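Local coordinates for POU domain, class 6, transcription factor 1 (Homo sapiens, PDB 3D1N), which binds DNA sequence-specifically as a POU-family transcription factor, probably preferring a variant of the octamer motif, and here engages the corticotrophin-releasing hormone gene promoter, at a contact of chain A with DNA. Coordinates in Å, arbitrary orientation; residue numbers count along the deposited sequence, not the author numbering.

Sites 1 and 2 lie about 25 Å apart, measured between the centres of their C-alpha atoms, and share no residues. Site 1 belongs to the POU-specific domain, where helices 4-18, 24-31 and 41-49 meet DA10 to DT12 of chain B. Site 2 is a helix-free stretch, the N-terminal arm of the homeodomain, ahead of helix 102-114. It touches DA4 to DA7 of chain B and DT11 and DG12 of chain C. One polypeptide thus reads two separate segments of the same duplex, by the major groove at site 1 and the minor groove at site 2.

Site 1: a contact of chain A with DNA. Residues 14, 17-18, 24, 41, 45, 48-49. With nucleotides of chain B.
The POU-specific helix-turn-helix, formed by helices 24-31 and 41-49, sits against three successive phosphates of chain B and one major-groove base edge. Phosphate oxygen OP2 of DA11 accepts from two side chains: the amide NE2 of Gln24, in the amide plane, and the hydroxyl OG of engineered Ser45 at 3.1 Å. At the preceding phosphate, backbone N of Gln24 donates to DA10 OP2 at 2.9 Å; as this N-H opens helix 24-31, the helix end may add attraction. Arg17 NH1 points edge-on at the same phosphate, forming a salt bridge with DA10 OP1 at 2.8 Å. Lys49, bent at chi2, chi3 and chi4, lays CG, CD and CE alongside DA11 OP1, and NZ forms a salt bridge with DT12 OP2 at 3.6 Å. Base reading falls to Gln41 on the recognition helix: CG is anti to the backbone N (chi1 177°), the chain then bends at chi2, and NE2 makes a weak hydrogen bond to N7 on the Hoogsteen edge of DA11 at 3.3 Å.

Behind this shell, Gln41 NE2 also donates to Gln24 OE1 at 2.8 Å, in the carbonyl plane, which would hold both amides in rotation. Gln24 NE2 is held by Glu48, whose OE1 receives it at 2.8 Å from well above the carboxylate plane (67°), supporting this amide orientation. Glu48 OE2 uses its syn lone pair to bind Arg17 NH2, orienting the guanidinium, which lies between Gln24 CG and Leu18 CD2 on opposite faces.

Site 2: a contact of chain A with DNA. Residues 94, 96-98. With nucleotides of chain B; nucleotides of chain C.
Guanidinium nitrogen NH2 of Arg97, in the N-terminal arm of the homeodomain, makes two hydrogen bonds to DT5 of chain B in the minor groove. The firmer joins Arg97 NH2 to O2 of DT5 at 2.5 Å, almost exactly in the guanidinium plane and fairly straight (158° at H). The weaker joins Arg97 NH2 to the sugar oxygen O4' of DT5 at 3.3 Å. O2 lies on the sugar edge of the base, so this is a direct base contact.

The side chain enters the groove lengthwise: CG is anti to the backbone N (chi1 179°), CD continues the line, and the chain turns at chi3. One guanidinium face lies against the deoxyribose O4' of DA6 of chain B, and Arg97 NH2 stands over the five-membered ring of DA6, 4.7 Å from its centroid, in a cation-pi contact. On the opposite strand, Arg97 NE approaches O2 of DT11 of chain C to 3.2 Å. That thymine pairs with DA4 of chain B.

Backbone contacts flank the insertion. Thr98 OG1, placed between the backbone N and the carbonyl carbon (chi1 61°), donates to DA6 O3' at 3.1 Å, while its main-chain N makes a weak bond to OP1 of DA7 of chain B at 3.3 Å. Across the groove, Arg96 presents its guanidinium edge to DG12 of chain C; NH2 lies 3.5 Å from OP1 in a weak, charge-assisted contact. Extended Arg94 sends NH2 towards the DA7 sugar, 3.6 Å from its O4'.

Site 1: a contact of chain A with DNA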
# COMPACT_ATOMS: atom_id res chain seq x y z
N LYS A 14 -5.62 17.26 0.14
CA LYS A 14 -5.08 15.93 -0.12
C LYS A 14 -6.21 14.97 -0.46
O LYS A 14 -6.20 14.35 -1.52
CB LYS A 14 -4.29 15.41 1.08
CG LYS A 14 -4.33 13.89 1.22
CD LYS A 14 -3.21 13.34 2.11
CE LYS A 14 -2.02 12.86 1.29
NZ LYS A 14 -1.16 11.90 2.05
N ARG A 17 -8.07 15.35 -3.56
CA ARG A 17 -7.20 14.95 -4.67
C ARG A 17 -7.18 13.44 -4.77
O ARG A 17 -7.16 12.86 -5.87
CB ARG A 17 -5.79 15.49 -4.41
CG ARG A 17 -4.91 15.61 -5.65
CD ARG A 17 -3.78 14.62 -5.61
NE ARG A 17 -3.26 14.48 -4.25
CZ ARG A 17 -2.48 13.48 -3.86
NH1 ARG A 17 -2.13 12.54 -4.73
NH2 ARG A 17 -2.06 13.42 -2.60
N LEU A 18 -7.16 12.81 -3.60
CA LEU A 18 -7.27 11.37 -3.48
C LEU A 18 -8.64 10.93 -3.97
O LEU A 18 -8.76 10.07 -4.84
CB LEU A 18 -7.06 10.96 -2.02
CG LEU A 18 -5.63 11.16 -1.51
CD1 LEU A 18 -5.44 10.64 -0.09
CD2 LEU A 18 -4.64 10.50 -2.45
N GLN A 24 -0.34 13.37 -6.90
CA GLN A 24 0.31 14.65 -6.67
C GLN A 24 1.01 14.99 -7.95
O GLN A 24 1.03 16.13 -8.41
CB GLN A 24 1.35 14.55 -5.55
CG GLN A 24 0.79 14.14 -4.19
CD GLN A 24 1.87 13.91 -3.16
OE1 GLN A 24 3.00 13.56 -3.49
NE2 GLN A 24 1.53 14.12 -1.89
N GLN A 41 5.80 17.74 -8.39
CA GLN A 41 5.16 16.82 -7.46
C GLN A 41 5.60 17.12 -6.02
O GLN A 41 4.78 17.18 -5.09
CB GLN A 41 5.49 15.38 -7.84
CG GLN A 41 4.94 14.33 -6.88
CD GLN A 41 5.98 13.85 -5.90
OE1 GLN A 41 7.11 13.57 -6.28
NE2 GLN A 41 5.60 13.74 -4.62
N SER A 45 3.51 17.49 -2.63
CA SER A 45 3.80 16.71 -1.44
C SER A 45 4.03 17.62 -0.23
O SER A 45 3.24 17.58 0.73
CB SER A 45 5.01 15.81 -1.67
OG SER A 45 5.34 15.14 -0.47
N GLU A 48 0.97 19.60 0.98
CA GLU A 48 0.05 18.73 1.69
C GLU A 48 0.51 18.47 3.10
O GLU A 48 -0.23 18.68 4.06
CB GLU A 48 -0.05 17.41 0.95
CG GLU A 48 -0.73 17.50 -0.38
CD GLU A 48 -1.16 16.15 -0.89
OE1 GLU A 48 -0.65 15.13 -0.37
OE2 GLU A 48 -2.02 16.10 -1.80
N LYS A 49 1.75 18.01 3.21
CA LYS A 49 2.33 17.64 4.50
C LYS A 49 2.67 18.85 5.35
O LYS A 49 3.09 18.71 6.51
CB LYS A 49 3.58 16.79 4.29
CG LYS A 49 3.29 15.34 3.93
CD LYS A 49 2.76 14.56 5.13
CE LYS A 49 3.51 13.24 5.29
NZ LYS A 49 4.93 13.43 5.74
P DA B 10 0.17 9.98 -4.67
OP1 DA B 10 -1.14 10.04 -3.98
OP2 DA B 10 0.48 10.83 -5.86
O5' DA B 10 1.23 10.17 -3.50
C5' DA B 10 1.28 9.23 -2.43
C4' DA B 10 2.53 9.47 -1.59
O4' DA B 10 3.74 9.05 -2.28
C3' DA B 10 2.77 10.93 -1.19
O3' DA B 10 2.90 10.96 0.23
C2' DA B 10 4.03 11.36 -1.95
C1' DA B 10 4.76 10.03 -2.12
N9 DA B 10 5.69 9.85 -3.25
C8 DA B 10 5.44 10.06 -4.59
N7 DA B 10 6.47 9.77 -5.38
C5 DA B 10 7.46 9.33 -4.49
C6 DA B 10 8.80 8.87 -4.69
N6 DA B 10 9.37 8.78 -5.91
N1 DA B 10 9.52 8.53 -3.58
C2 DA B 10 8.93 8.63 -2.38
N3 DA B 10 7.69 9.02 -2.07
C4 DA B 10 6.99 9.37 -3.18
P DA B 11 3.17 12.34 0.99
OP1 DA B 11 2.62 12.31 2.37
OP2 DA B 11 2.76 13.43 0.08
O5' DA B 11 4.75 12.18 1.13
C5' DA B 11 5.18 11.26 2.15
C4' DA B 11 6.70 11.11 2.22
O4' DA B 11 7.23 10.97 0.89
C3' DA B 11 7.44 12.27 2.86
O3' DA B 11 8.10 11.81 4.02
C2' DA B 11 8.41 12.76 1.77
C1' DA B 11 8.48 11.60 0.79
N9 DA B 11 8.60 11.92 -0.63
C8 DA B 11 7.68 12.57 -1.44
N7 DA B 11 8.08 12.68 -2.71
C5 DA B 11 9.33 12.06 -2.72
C6 DA B 11 10.28 11.84 -3.74
N6 DA B 11 10.10 12.23 -5.00
N1 DA B 11 11.43 11.20 -3.41
C2 DA B 11 11.58 10.81 -2.14
N3 DA B 11 10.77 10.95 -1.09
C4 DA B 11 9.65 11.59 -1.45
P DT B 12 9.01 12.83 4.84
OP1 DT B 12 9.47 12.23 6.12
OP2 DT B 12 8.32 14.15 4.82
O5' DT B 12 10.26 12.90 3.86
C5' DT B 12 11.24 11.90 3.98
C4' DT B 12 12.39 12.29 3.07
O4' DT B 12 11.91 12.61 1.74
C3' DT B 12 13.13 13.55 3.50
O3' DT B 12 14.44 13.12 3.84
C2' DT B 12 13.08 14.45 2.25
C1' DT B 12 12.90 13.41 1.17
N1 DT B 12 12.34 13.91 -0.09
C2 DT B 12 13.02 13.68 -1.27
O2 DT B 12 14.09 13.10 -1.35
N3 DT B 12 12.40 14.17 -2.38
C4 DT B 12 11.19 14.83 -2.42
O4 DT B 12 10.73 15.23 -3.48
C5 DT B 12 10.53 15.03 -1.15
C7 DT B 12 9.19 15.72 -1.10
C6 DT B 12 11.12 14.56 -0.05

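Site 2: a contact of chain A with DNA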
# COMPACT_ATOMS: atom_id res chain seq x y z
N ARG A 94 -1.57 0.38 -16.60
CA ARG A 94 -0.48 -0.02 -15.71
C ARG A 94 0.53 -0.98 -16.36
O ARG A 94 0.16 -1.82 -17.18
CB ARG A 94 -1.06 -0.66 -14.44
CG ARG A 94 -0.02 -1.17 -13.44
CD ARG A 94 -0.65 -2.08 -12.39
NE ARG A 94 0.35 -2.55 -11.43
CZ ARG A 94 0.58 -1.98 -10.25
NH1 ARG A 94 -0.13 -0.92 -9.87
NH2 ARG A 94 1.52 -2.47 -9.44
N ARG A 96 2.62 -4.21 -16.75
CA ARG A 96 2.42 -5.60 -16.34
C ARG A 96 3.53 -6.07 -15.40
O ARG A 96 4.72 -5.85 -15.65
CB ARG A 96 2.31 -6.51 -17.56
CG ARG A 96 0.91 -6.54 -18.18
CD ARG A 96 0.44 -7.97 -18.37
NE ARG A 96 0.70 -8.78 -17.18
CZ ARG A 96 1.63 -9.72 -17.08
NH1 ARG A 96 2.40 -10.00 -18.13
NH2 ARG A 96 1.79 -10.39 -15.95
N ARG A 97 3.13 -6.74 -14.32
CA ARG A 97 4.06 -7.21 -13.30
C ARG A 97 5.00 -8.28 -13.86
O ARG A 97 4.59 -9.42 -14.08
CB ARG A 97 3.28 -7.78 -12.12
CG ARG A 97 4.14 -8.34 -11.00
CD ARG A 97 3.26 -8.86 -9.88
NE ARG A 97 3.89 -8.72 -8.57
CZ ARG A 97 4.74 -9.61 -8.06
NH1 ARG A 97 5.08 -10.70 -8.76
NH2 ARG A 97 5.27 -9.41 -6.85
N THR A 98 6.26 -7.91 -14.10
CA THR A 98 7.23 -8.87 -14.61
C THR A 98 7.43 -10.08 -13.70
O THR A 98 7.45 -9.96 -12.47
CB THR A 98 8.61 -8.22 -14.90
OG1 THR A 98 9.14 -7.68 -13.69
CG2 THR A 98 8.47 -7.12 -15.94
P DA B 4 6.60 -14.71 2.93
OP1 DA B 4 7.57 -15.79 3.20
OP2 DA B 4 6.45 -13.62 3.91
O5' DA B 4 6.87 -14.13 1.46
C5' DA B 4 6.85 -15.02 0.35
C4' DA B 4 7.35 -14.29 -0.89
O4' DA B 4 6.23 -13.75 -1.63
C3' DA B 4 8.27 -13.12 -0.57
O3' DA B 4 9.61 -13.37 -1.00
C2' DA B 4 7.68 -11.90 -1.26
C1' DA B 4 6.43 -12.40 -1.96
N9 DA B 4 5.26 -11.62 -1.57
C8 DA B 4 4.90 -11.19 -0.32
N7 DA B 4 3.78 -10.50 -0.32
C5 DA B 4 3.40 -10.48 -1.65
C6 DA B 4 2.30 -9.89 -2.32
N6 DA B 4 1.33 -9.18 -1.71
N1 DA B 4 2.23 -10.05 -3.66
C2 DA B 4 3.20 -10.74 -4.29
N3 DA B 4 4.27 -11.34 -3.76
C4 DA B 4 4.31 -11.15 -2.43
P DT B 5 10.19 -13.20 -2.49
OP1 DT B 5 10.36 -14.56 -3.08
OP2 DT B 5 11.35 -12.30 -2.31
O5' DT B 5 9.18 -12.38 -3.41
C5' DT B 5 9.70 -11.17 -3.89
C4' DT B 5 8.93 -10.52 -5.01
O4' DT B 5 7.58 -10.21 -4.59
C3' DT B 5 9.57 -9.15 -5.23
O3' DT B 5 9.26 -8.62 -6.49
C2' DT B 5 8.84 -8.36 -4.15
C1' DT B 5 7.44 -8.80 -4.53
N1 DT B 5 6.45 -8.31 -3.54
C2 DT B 5 5.31 -7.70 -4.00
O2 DT B 5 5.04 -7.57 -5.18
N3 DT B 5 4.46 -7.25 -3.02
C4 DT B 5 4.65 -7.33 -1.66
O4 DT B 5 3.83 -6.89 -0.85
C5 DT B 5 5.88 -7.96 -1.24
C7 DT B 5 6.30 -7.81 0.19
C6 DT B 5 6.73 -8.41 -2.19
P DA B 6 10.38 -8.67 -7.62
OP1 DA B 6 10.66 -10.10 -7.89
OP2 DA B 6 11.50 -7.79 -7.22
O5' DA B 6 9.60 -8.01 -8.85
C5' DA B 6 8.38 -8.59 -9.28
C4' DA B 6 7.51 -7.56 -9.96
O4' DA B 6 6.66 -6.89 -8.98
C3' DA B 6 8.29 -6.46 -10.63
O3' DA B 6 7.50 -5.97 -11.68
C2' DA B 6 8.44 -5.48 -9.46
C1' DA B 6 7.06 -5.55 -8.81
N9 DA B 6 6.97 -5.27 -7.38
C8 DA B 6 7.84 -5.61 -6.38
N7 DA B 6 7.46 -5.24 -5.18
C5 DA B 6 6.25 -4.61 -5.39
C6 DA B 6 5.33 -3.99 -4.52
N6 DA B 6 5.50 -3.88 -3.20
N1 DA B 6 4.21 -3.46 -5.07
C2 DA B 6 4.05 -3.54 -6.40
N3 DA B 6 4.84 -4.11 -7.31
C4 DA B 6 5.94 -4.62 -6.73
P DA B 7 7.95 -4.68 -12.52
OP1 DA B 7 7.54 -4.86 -13.93
OP2 DA B 7 9.38 -4.43 -12.18
O5' DA B 7 7.02 -3.54 -11.90
C5' DA B 7 5.65 -3.57 -12.27
C4' DA B 7 4.84 -2.42 -11.67
O4' DA B 7 5.02 -2.36 -10.23
C3' DA B 7 5.15 -1.03 -12.20
O3' DA B 7 3.95 -0.52 -12.78
C2' DA B 7 5.63 -0.22 -10.98
C1' DA B 7 5.12 -1.02 -9.79
N9 DA B 7 5.98 -1.16 -8.62
C8 DA B 7 7.25 -1.67 -8.58
N7 DA B 7 7.75 -1.72 -7.36
C5 DA B 7 6.73 -1.22 -6.55
C6 DA B 7 6.61 -1.00 -5.16
N6 DA B 7 7.59 -1.26 -4.30
N1 DA B 7 5.46 -0.50 -4.68
C2 DA B 7 4.48 -0.22 -5.54
N3 DA B 7 4.47 -0.38 -6.87
C4 DA B 7 5.63 -0.87 -7.31
P DT C 11 -3.45 -4.72 -10.25
OP1 DT C 11 -3.27 -4.37 -11.67
OP2 DT C 11 -4.79 -5.04 -9.69
O5' DT C 11 -2.47 -5.93 -9.90
C5' DT C 11 -1.21 -5.97 -10.53
C4' DT C 11 -0.59 -7.35 -10.42
O4' DT C 11 -0.12 -7.60 -9.06
C3' DT C 11 -1.53 -8.50 -10.70
O3' DT C 11 -0.73 -9.53 -11.20
C2' DT C 11 -2.02 -8.84 -9.29
C1' DT C 11 -0.68 -8.81 -8.58
N1 DT C 11 -0.74 -8.69 -7.11
C2 DT C 11 0.34 -9.16 -6.40
O2 DT C 11 1.32 -9.67 -6.92
N3 DT C 11 0.24 -9.00 -5.04
C4 DT C 11 -0.81 -8.44 -4.34
O4 DT C 11 -0.83 -8.35 -3.11
C5 DT C 11 -1.91 -7.96 -5.15
C7 DT C 11 -2.99 -7.15 -4.49
C6 DT C 11 -1.82 -8.10 -6.49
P DG C 12 -1.06 -10.16 -12.63
OP1 DG C 12 -0.59 -9.24 -13.69
OP2 DG C 12 -2.48 -10.60 -12.62
O5' DG C 12 -0.12 -11.46 -12.53
C5' DG C 12 1.30 -11.35 -12.61
C4' DG C 12 1.91 -12.37 -11.67
O4' DG C 12 1.40 -12.11 -10.35
C3' DG C 12 1.55 -13.82 -11.91
O3' DG C 12 2.72 -14.57 -12.11
C2' DG C 12 0.86 -14.28 -10.61
C1' DG C 12 1.43 -13.30 -9.61
N9 DG C 12 0.58 -12.93 -8.50
C8 DG C 12 -0.59 -12.23 -8.64
N7 DG C 12 -1.16 -11.97 -7.49
C5 DG C 12 -0.31 -12.51 -6.54
C6 DG C 12 -0.43 -12.52 -5.12
O6 DG C 12 -1.34 -12.03 -4.44
N1 DG C 12 0.64 -13.15 -4.49
C2 DG C 12 1.68 -13.72 -5.20
N2 DG C 12 2.61 -14.31 -4.42
N3 DG C 12 1.82 -13.72 -6.54
C4 DG C 12 0.78 -13.10 -7.15